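Local coordinates for transcriptional regulator, MarR family (Methanosarcina mazei, PDB 3S2W), which probably binds DNA as a dimeric transcription factor of the MarR family, with a winged helix-turn-helix domain in each subunit, at residues F53-R58 against E68-Y73; Q140-E143 against L148-M151. All coordinates share one frame; numbering follows the deposited sequence.

Interaction 1: residues F53-R58 against E68-Y73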
ATOM      1  N   PHE A  53       4.996  -6.942  -9.797  1.00 30.23           N
ATOM      2  CA  PHE A  53       3.735  -6.748 -10.487  1.00 28.61           C
ATOM      3  C   PHE A  53       3.502  -5.305 -10.952  1.00 36.84           C
ATOM      4  O   PHE A  53       3.085  -5.084 -12.088  1.00 44.47           O
ATOM      5  CB  PHE A  53       2.603  -7.169  -9.577  1.00 30.28           C
ATOM      6  CG  PHE A  53       1.287  -7.235 -10.253  1.00 41.41           C
ATOM      7  CD1 PHE A  53       0.287  -6.324  -9.943  1.00 43.91           C
ATOM      8  CD2 PHE A  53       1.031  -8.219 -11.201  1.00 41.67           C
ATOM      9  CE1 PHE A  53      -0.948  -6.396 -10.581  1.00 43.46           C
ATOM     10  CE2 PHE A  53      -0.197  -8.298 -11.825  1.00 39.29           C
ATOM     11  CZ  PHE A  53      -1.190  -7.395 -11.511  1.00 36.93           C
ATOM     12  N   PRO A  54       3.777  -4.318 -10.077  1.00 35.73           N
ATOM     13  CA  PRO A  54       3.528  -2.911 -10.399  1.00 35.29           C
ATOM     14  C   PRO A  54       4.363  -2.460 -11.608  1.00 42.90           C
ATOM     15  O   PRO A  54       3.792  -1.810 -12.483  1.00 43.82           O
ATOM     16  CB  PRO A  54       3.966  -2.171  -9.129  1.00 31.42           C
ATOM     17  CG  PRO A  54       4.079  -3.191  -8.097  1.00 41.21           C
ATOM     18  CD  PRO A  54       4.466  -4.455  -8.788  1.00 38.89           C
ATOM     19  N   PHE A  55       5.655  -2.818 -11.667  1.00 36.66           N
ATOM     20  CA  PHE A  55       6.503  -2.580 -12.864  1.00 32.23           C
ATOM     21  C   PHE A  55       5.951  -3.242 -14.123  1.00 33.35           C
ATOM     22  O   PHE A  55       5.738  -2.593 -15.139  1.00 40.51           O
ATOM     23  CB  PHE A  55       7.970  -3.028 -12.635  1.00 25.30           C
ATOM     24  CG  PHE A  55       8.644  -2.300 -11.499  1.00 36.40           C
ATOM     25  CD1 PHE A  55       9.198  -1.040 -11.700  1.00 29.54           C
ATOM     26  CD2 PHE A  55       8.676  -2.856 -10.214  1.00 34.51           C
ATOM     27  CE1 PHE A  55       9.778  -0.349 -10.664  1.00 35.18           C
ATOM     28  CE2 PHE A  55       9.268  -2.167  -9.163  1.00 39.93           C
ATOM     29  CZ  PHE A  55       9.818  -0.910  -9.387  1.00 47.51           C
ATOM     30  N   LEU A  56       5.719  -4.540 -14.068  1.00 32.91           N
ATOM     31  CA  LEU A  56       5.115  -5.195 -15.214  1.00 30.53           C
ATOM     32  C   LEU A  56       3.870  -4.419 -15.694  1.00 41.14           C
ATOM     33  O   LEU A  56       3.762  -4.110 -16.877  1.00 51.13           O
ATOM     34  CB  LEU A  56       4.792  -6.641 -14.878  1.00 28.51           C
ATOM     35  CG  LEU A  56       4.905  -7.637 -16.024  1.00 41.94           C
ATOM     36  CD1 LEU A  56       6.271  -7.553 -16.706  1.00 37.09           C
ATOM     37  CD2 LEU A  56       4.627  -9.056 -15.527  1.00 43.11           C
HETATM   38  N   MSE A  57       2.957  -4.073 -14.783  1.00 36.51           N
HETATM   39  CA  MSE A  57       1.713  -3.402 -15.168  1.00 38.96           C
HETATM   40  C   MSE A  57       1.978  -2.043 -15.818  1.00 50.30           C
HETATM   41  O   MSE A  57       1.258  -1.624 -16.721  1.00 53.68           O
HETATM   42  CB  MSE A  57       0.758  -3.241 -13.965  1.00 39.87           C
HETATM   43  CG  MSE A  57       0.157  -4.562 -13.436  1.00 40.31           C
HETATM   44 SE   MSE A  57      -0.837  -5.600 -14.800  0.87 70.31          SE
HETATM   45  CE  MSE A  57      -2.486  -4.555 -14.896  1.00 59.55           C
ATOM     46  N   ARG A  58       3.016  -1.359 -15.358  1.00 47.21           N
ATOM     47  CA  ARG A  58       3.402  -0.081 -15.944  1.00 45.20           C
ATOM     48  C   ARG A  58       3.945  -0.230 -17.372  1.00 48.37           C
ATOM     49  O   ARG A  58       3.582   0.539 -18.261  1.00 39.75           O
ATOM     50  CB  ARG A  58       4.431   0.612 -15.051  1.00 52.62           C
ATOM     51  CG  ARG A  58       4.715   2.049 -15.433  1.00 64.67           C
ATOM     52  CD  ARG A  58       3.455   2.871 -15.437  1.00 74.62           C
ATOM     53  NE  ARG A  58       3.560   3.968 -16.387  1.00 84.91           N
ATOM     54  CZ  ARG A  58       3.563   5.252 -16.054  1.00 89.32           C
ATOM     55  NH1 ARG A  58       3.447   5.619 -14.784  1.00 83.70           N
ATOM     56  NH2 ARG A  58       3.673   6.166 -17.005  1.00 97.55           N
ATOM     57  N   GLU A  68      14.890   4.775 -14.302  1.00 53.38           N
ATOM     58  CA  GLU A  68      14.729   5.820 -13.307  1.00 54.92           C
ATOM     59  C   GLU A  68      13.297   6.378 -13.349  1.00 51.85           C
ATOM     60  O   GLU A  68      12.664   6.568 -12.309  1.00 56.09           O
ATOM     61  CB  GLU A  68      15.778   6.923 -13.469  1.00 57.98           C
ATOM     62  CG  GLU A  68      15.868   7.823 -12.250  1.00 78.56           C
ATOM     63  CD  GLU A  68      17.031   8.800 -12.311  1.00 94.48           C
ATOM     64  OE1 GLU A  68      17.617   8.973 -13.407  1.00 97.67           O
ATOM     65  OE2 GLU A  68      17.356   9.393 -11.255  1.00 94.73           O
ATOM     66  N   SER A  69      12.776   6.621 -14.544  1.00 45.43           N
ATOM     67  CA  SER A  69      11.389   7.059 -14.677  1.00 43.15           C
ATOM     68  C   SER A  69      10.454   6.069 -13.966  1.00 48.43           C
ATOM     69  O   SER A  69       9.579   6.470 -13.211  1.00 50.75           O
ATOM     70  CB  SER A  69      10.976   7.218 -16.153  1.00 48.85           C
ATOM     71  OG  SER A  69      11.901   8.002 -16.893  1.00 56.85           O
ATOM     72  N   LEU A  70      10.638   4.774 -14.196  1.00 51.78           N
ATOM     73  CA  LEU A  70       9.805   3.777 -13.526  1.00 42.80           C
ATOM     74  C   LEU A  70       9.846   4.003 -12.030  1.00 35.30           C
ATOM     75  O   LEU A  70       8.823   3.969 -11.355  1.00 41.02           O
ATOM     76  CB  LEU A  70      10.290   2.369 -13.836  1.00 41.28           C
ATOM     77  CG  LEU A  70       9.721   1.764 -15.102  1.00 45.41           C
ATOM     78  CD1 LEU A  70      10.368   0.429 -15.313  1.00 50.80           C
ATOM     79  CD2 LEU A  70       8.235   1.625 -14.947  1.00 39.35           C
ATOM     80  N   SER A  71      11.043   4.236 -11.521  1.00 36.49           N
ATOM     81  CA  SER A  71      11.238   4.495 -10.101  1.00 50.46           C
ATOM     82  C   SER A  71      10.443   5.718  -9.603  1.00 59.38           C
ATOM     83  O   SER A  71       9.727   5.634  -8.601  1.00 49.71           O
ATOM     84  CB  SER A  71      12.729   4.672  -9.804  1.00 45.02           C
ATOM     85  OG  SER A  71      12.963   4.663  -8.413  1.00 53.30           O
ATOM     86  N   ASP A  72      10.573   6.844 -10.305  1.00 61.18           N
ATOM     87  CA  ASP A  72       9.913   8.088  -9.904  1.00 65.58           C
ATOM     88  C   ASP A  72       8.387   8.041 -10.024  1.00 58.70           C
ATOM     89  O   ASP A  72       7.692   8.579  -9.175  1.00 60.75           O
ATOM     90  CB  ASP A  72      10.447   9.284 -10.708  1.00 77.40           C
ATOM     91  CG  ASP A  72      11.949   9.477 -10.555  1.00 89.16           C
ATOM     92  OD1 ASP A  72      12.504   9.129  -9.486  1.00 95.56           O
ATOM     93  OD2 ASP A  72      12.580   9.984 -11.508  1.00 88.16           O
ATOM     94  N   TYR A  73       7.871   7.423 -11.085  1.00 55.82           N
ATOM     95  CA  TYR A  73       6.422   7.322 -11.294  1.00 59.43           C
ATOM     96  C   TYR A  73       5.794   6.442 -10.225  1.00 57.01           C
ATOM     97  O   TYR A  73       4.779   6.800  -9.633  1.00 63.28           O
ATOM     98  CB  TYR A  73       6.069   6.717 -12.666  1.00 70.85           C
ATOM     99  CG  TYR A  73       6.476   7.514 -13.898  1.00 85.90           C
ATOM    100  CD1 TYR A  73       6.869   8.849 -13.810  1.00 92.65           C
ATOM    101  CD2 TYR A  73       6.456   6.922 -15.161  1.00 92.73           C
ATOM    102  CE1 TYR A  73       7.232   9.570 -14.942  1.00 91.15           C
ATOM    103  CE2 TYR A  73       6.819   7.636 -16.298  1.00 94.53           C
ATOM    104  CZ  TYR A  73       7.204   8.957 -16.180  1.00 97.25           C
ATOM    105  OH  TYR A  73       7.565   9.661 -17.309  1.00105.57           O
TER

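Interaction 2: residues Q140-E143 against L148-M151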
ATOM      1  N   GLN A 140     -22.187   2.750  -8.512  1.00 59.05           N
ATOM      2  CA  GLN A 140     -21.409   2.827  -7.276  1.00 55.84           C
ATOM      3  C   GLN A 140     -19.935   2.521  -7.519  1.00 52.11           C
ATOM      4  O   GLN A 140     -19.071   3.207  -6.990  1.00 49.65           O
ATOM      5  CB  GLN A 140     -22.002   1.928  -6.186  1.00 57.57           C
ATOM      6  CG  GLN A 140     -23.524   1.833  -6.235  1.00 66.35           C
ATOM      7  CD  GLN A 140     -24.107   1.010  -5.101  1.00 67.98           C
ATOM      8  OE1 GLN A 140     -24.479  -0.158  -5.272  1.00 70.66           O
ATOM      9  NE2 GLN A 140     -24.206   1.623  -3.937  1.00 59.74           N
ATOM     10  N   ARG A 141     -19.651   1.500  -8.320  1.00 49.19           N
ATOM     11  CA  ARG A 141     -18.286   1.222  -8.724  1.00 53.27           C
ATOM     12  C   ARG A 141     -17.705   2.457  -9.395  1.00 62.02           C
ATOM     13  O   ARG A 141     -16.517   2.766  -9.262  1.00 60.96           O
ATOM     14  CB  ARG A 141     -18.249   0.055  -9.706  1.00 53.02           C
ATOM     15  CG  ARG A 141     -18.504  -1.275  -9.070  1.00 57.82           C
ATOM     16  CD  ARG A 141     -18.836  -2.367 -10.089  1.00 61.86           C
ATOM     17  NE  ARG A 141     -19.389  -3.515  -9.376  1.00 70.17           N
ATOM     18  CZ  ARG A 141     -18.910  -4.753  -9.429  1.00 74.40           C
ATOM     19  NH1 ARG A 141     -19.491  -5.705  -8.717  1.00 74.18           N
ATOM     20  NH2 ARG A 141     -17.867  -5.050 -10.199  1.00 76.16           N
ATOM     21  N   ARG A 142     -18.551   3.168 -10.125  1.00 56.52           N
ATOM     22  CA  ARG A 142     -18.051   4.251 -10.947  1.00 56.62           C
ATOM     23  C   ARG A 142     -17.616   5.429 -10.099  1.00 53.34           C
ATOM     24  O   ARG A 142     -16.556   5.990 -10.330  1.00 62.58           O
ATOM     25  CB  ARG A 142     -19.085   4.694 -11.985  1.00 61.91           C
ATOM     26  CG  ARG A 142     -18.576   5.764 -12.938  1.00 59.28           C
ATOM     27  CD  ARG A 142     -17.667   5.180 -14.014  1.00 61.10           C
ATOM     28  NE  ARG A 142     -16.331   4.859 -13.534  1.00 65.14           N
ATOM     29  CZ  ARG A 142     -15.319   5.718 -13.528  1.00 73.51           C
ATOM     30  NH1 ARG A 142     -14.127   5.342 -13.068  1.00 74.24           N
ATOM     31  NH2 ARG A 142     -15.504   6.953 -13.972  1.00 74.51           N
ATOM     32  N   GLU A 143     -18.406   5.796  -9.101  1.00 40.48           N
ATOM     33  CA  GLU A 143     -18.084   7.002  -8.356  1.00 54.47           C
ATOM     34  C   GLU A 143     -17.027   6.795  -7.267  1.00 57.99           C
ATOM     35  O   GLU A 143     -16.396   7.754  -6.810  1.00 58.27           O
ATOM     36  CB  GLU A 143     -19.346   7.674  -7.802  1.00 71.97           C
ATOM     37  CG  GLU A 143     -20.042   6.927  -6.707  1.00 82.73           C
ATOM     38  CD  GLU A 143     -21.090   7.786  -6.024  1.00101.49           C
ATOM     39  OE1 GLU A 143     -20.852   8.187  -4.863  1.00105.17           O
ATOM     40  OE2 GLU A 143     -22.141   8.069  -6.651  1.00106.42           O
ATOM     41  N   LEU A 148     -11.441   7.773  -5.861  1.00 36.09           N
ATOM     42  CA  LEU A 148     -10.058   7.330  -5.718  1.00 41.98           C
ATOM     43  C   LEU A 148      -9.093   8.040  -6.679  1.00 46.97           C
ATOM     44  O   LEU A 148      -7.933   8.245  -6.354  1.00 46.90           O
ATOM     45  CB  LEU A 148      -9.966   5.821  -5.894  1.00 46.22           C
ATOM     46  CG  LEU A 148      -9.636   5.087  -4.598  1.00 54.11           C
ATOM     47  CD1 LEU A 148     -10.097   5.876  -3.405  1.00 54.19           C
ATOM     48  CD2 LEU A 148     -10.287   3.744  -4.596  1.00 55.76           C
ATOM     49  N   GLU A 149      -9.578   8.412  -7.858  1.00 51.13           N
ATOM     50  CA  GLU A 149      -8.771   9.162  -8.811  1.00 53.70           C
ATOM     51  C   GLU A 149      -8.481  10.564  -8.265  1.00 53.18           C
ATOM     52  O   GLU A 149      -7.357  11.060  -8.346  1.00 55.40           O
ATOM     53  CB  GLU A 149      -9.469   9.249 -10.180  1.00 56.23           C
ATOM     54  CG  GLU A 149      -9.519   7.929 -10.962  1.00 74.46           C
ATOM     55  CD  GLU A 149     -10.587   7.908 -12.084  1.00 86.53           C
ATOM     56  OE1 GLU A 149     -11.482   8.788 -12.073  1.00 97.80           O
ATOM     57  OE2 GLU A 149     -10.538   7.010 -12.969  1.00 74.14           O
ATOM     58  N   ILE A 150      -9.492  11.209  -7.707  1.00 47.09           N
ATOM     59  CA  ILE A 150      -9.292  12.552  -7.197  1.00 48.63           C
ATOM     60  C   ILE A 150      -8.405  12.505  -5.952  1.00 47.15           C
ATOM     61  O   ILE A 150      -7.535  13.346  -5.753  1.00 50.67           O
ATOM     62  CB  ILE A 150     -10.647  13.241  -6.923  1.00 54.40           C
ATOM     63  CG1 ILE A 150     -11.430  13.341  -8.231  1.00 51.92           C
ATOM     64  CG2 ILE A 150     -10.478  14.646  -6.248  1.00 36.75           C
ATOM     65  CD1 ILE A 150     -12.937  13.442  -8.045  1.00 53.60           C
HETATM   66  N   MSE A 151      -8.617  11.507  -5.116  1.00 50.61           N
HETATM   67  CA  MSE A 151      -7.859  11.420  -3.885  1.00 47.31           C
HETATM   68  C   MSE A 151      -6.406  11.353  -4.217  1.00 47.88           C
HETATM   69  O   MSE A 151      -5.591  11.961  -3.539  1.00 46.84           O
HETATM   70  CB  MSE A 151      -8.273  10.201  -3.066  1.00 39.09           C
HETATM   71  CG  MSE A 151      -9.577  10.426  -2.357  1.00 40.95           C
HETATM   72 SE   MSE A 151     -10.240   8.814  -1.565  0.63 53.08          SE
HETATM   73  CE  MSE A 151      -8.716   8.345  -0.456  1.00 36.75           C
TER

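Interaction 1: residues F53-R58 against E68-Y73
Within the winged helix-turn-helix domain, helix 53-61 packs against helix 67-74 through Phe55 and Arg58 on one side and Leu70 and Tyr73 on the other. The short helical axes run at 112° to each other and stay 11.1 Å apart at their closest, a spacing wide enough that side chains fill the gap. Leu70 is the buried wedge, and its two methyls divide the work. CD1 comes to the edge of the Phe55 ring, near the ring plane, 4.1 Å from CD1 of Phe55. The other methyl, CD2, lies 3.6 Å from Arg58 CG, where the aliphatic stem of the arginine serves as a hydrocarbon surface. A branched leucine suits this place because it can touch both neighbours on helix 53-61 at once. Phe55 carries the apolar layer onward to Thr81 and Ala84 of helix 78-90, while Leu70 also reaches Val108 of strand 106-110.

Arg58 is amphipathic, and its charged end works further out. CG stands opposite the backbone N (chi1 -170°), and a bend at chi2 carries the chain past Leu70 to Tyr73. There the guanidinium and the phenol ring lie nearly parallel, their planes 15° apart, but displaced: Tyr73 CD2 sits over one guanidinium face, 3.3 Å from NH1 and 3.4 Å from NH2 of Arg58. The flat cation thus lies against the aromatic side chain near the protein surface. Tyr30 of the second subunit also packs on Arg58, which brings this part of the contact to the dimer interface. An apolar Phe-Leu contact continued outward by an arginine lying against a tyrosine joins two successive helices of the three-helix bundle characteristic of the winged helix-turn-helix fold.

Interaction 2: residues Q140-E143 against L148-M151
Arg142 and Glu149 meet at the surface of helix 138-157, seven residues apart and therefore about two turns along the same helix face. The contact is a long salt bridge, with Arg142 NH1 4.0 Å from Glu149 OE2; at that distance the attraction is electrostatic and probably modest.

Both side chains must lean along the helix to meet. Arg142 sets out away from the partner segment, CG opposite the backbone N and beside the carbonyl carbon. Successive bends at chi2 (77°) and chi3 (-76°) then fold the chain back, so that its guanidinium comes nearer to Glu149 than its first bond would suggest. Glu149 does the reverse: its CB already points toward segment 140-143, and beyond CG the chain runs extended, holding the carboxylate out to the arginine. The two side chains cross at about a right angle. Glu149 OE2 reaches the guanidinium at its edge and in its plane, yet the two flat groups are turned 60° apart, unlike a flat, two-pronged carboxylate-guanidinium pair.

A long, flexible arginine suits this position because it can serve more than one acid: the stronger partner of NH1 is Asp20 of the second subunit, with which it forms a salt bridge. Glu149 in turn packs on Phe23 of that subunit. The helix runs unbroken through this pair; Leu148, just before Glu149, packs on Ile24 of the second subunit, and Met151, two residues beyond it, on Ile24 and Ile28 of helix 23-43 in its own chain, so the charged pair borders a region where helices of both subunits come together.

Interaction 1 closes before interaction 2 opens along the chain, and their centres lie 23 Å apart; with nearest atoms about 13 Å apart, the two do not touch. The first joins two different helices, 53-61 and 67-74, beside the antiparallel sheet of the winged domain. The second lies within the single helix 138-157, close to the C-terminus, and helix 112-133 comes between them in sequence, with Met121 and Lys122 of that helix touching helix 53-61. Both sites also meet the second subunit. Helix packing in the probable DNA-binding domain and the surface of the C-terminal helix are thus each tied to the dimer, consistent with MarR proteins acting as dimers.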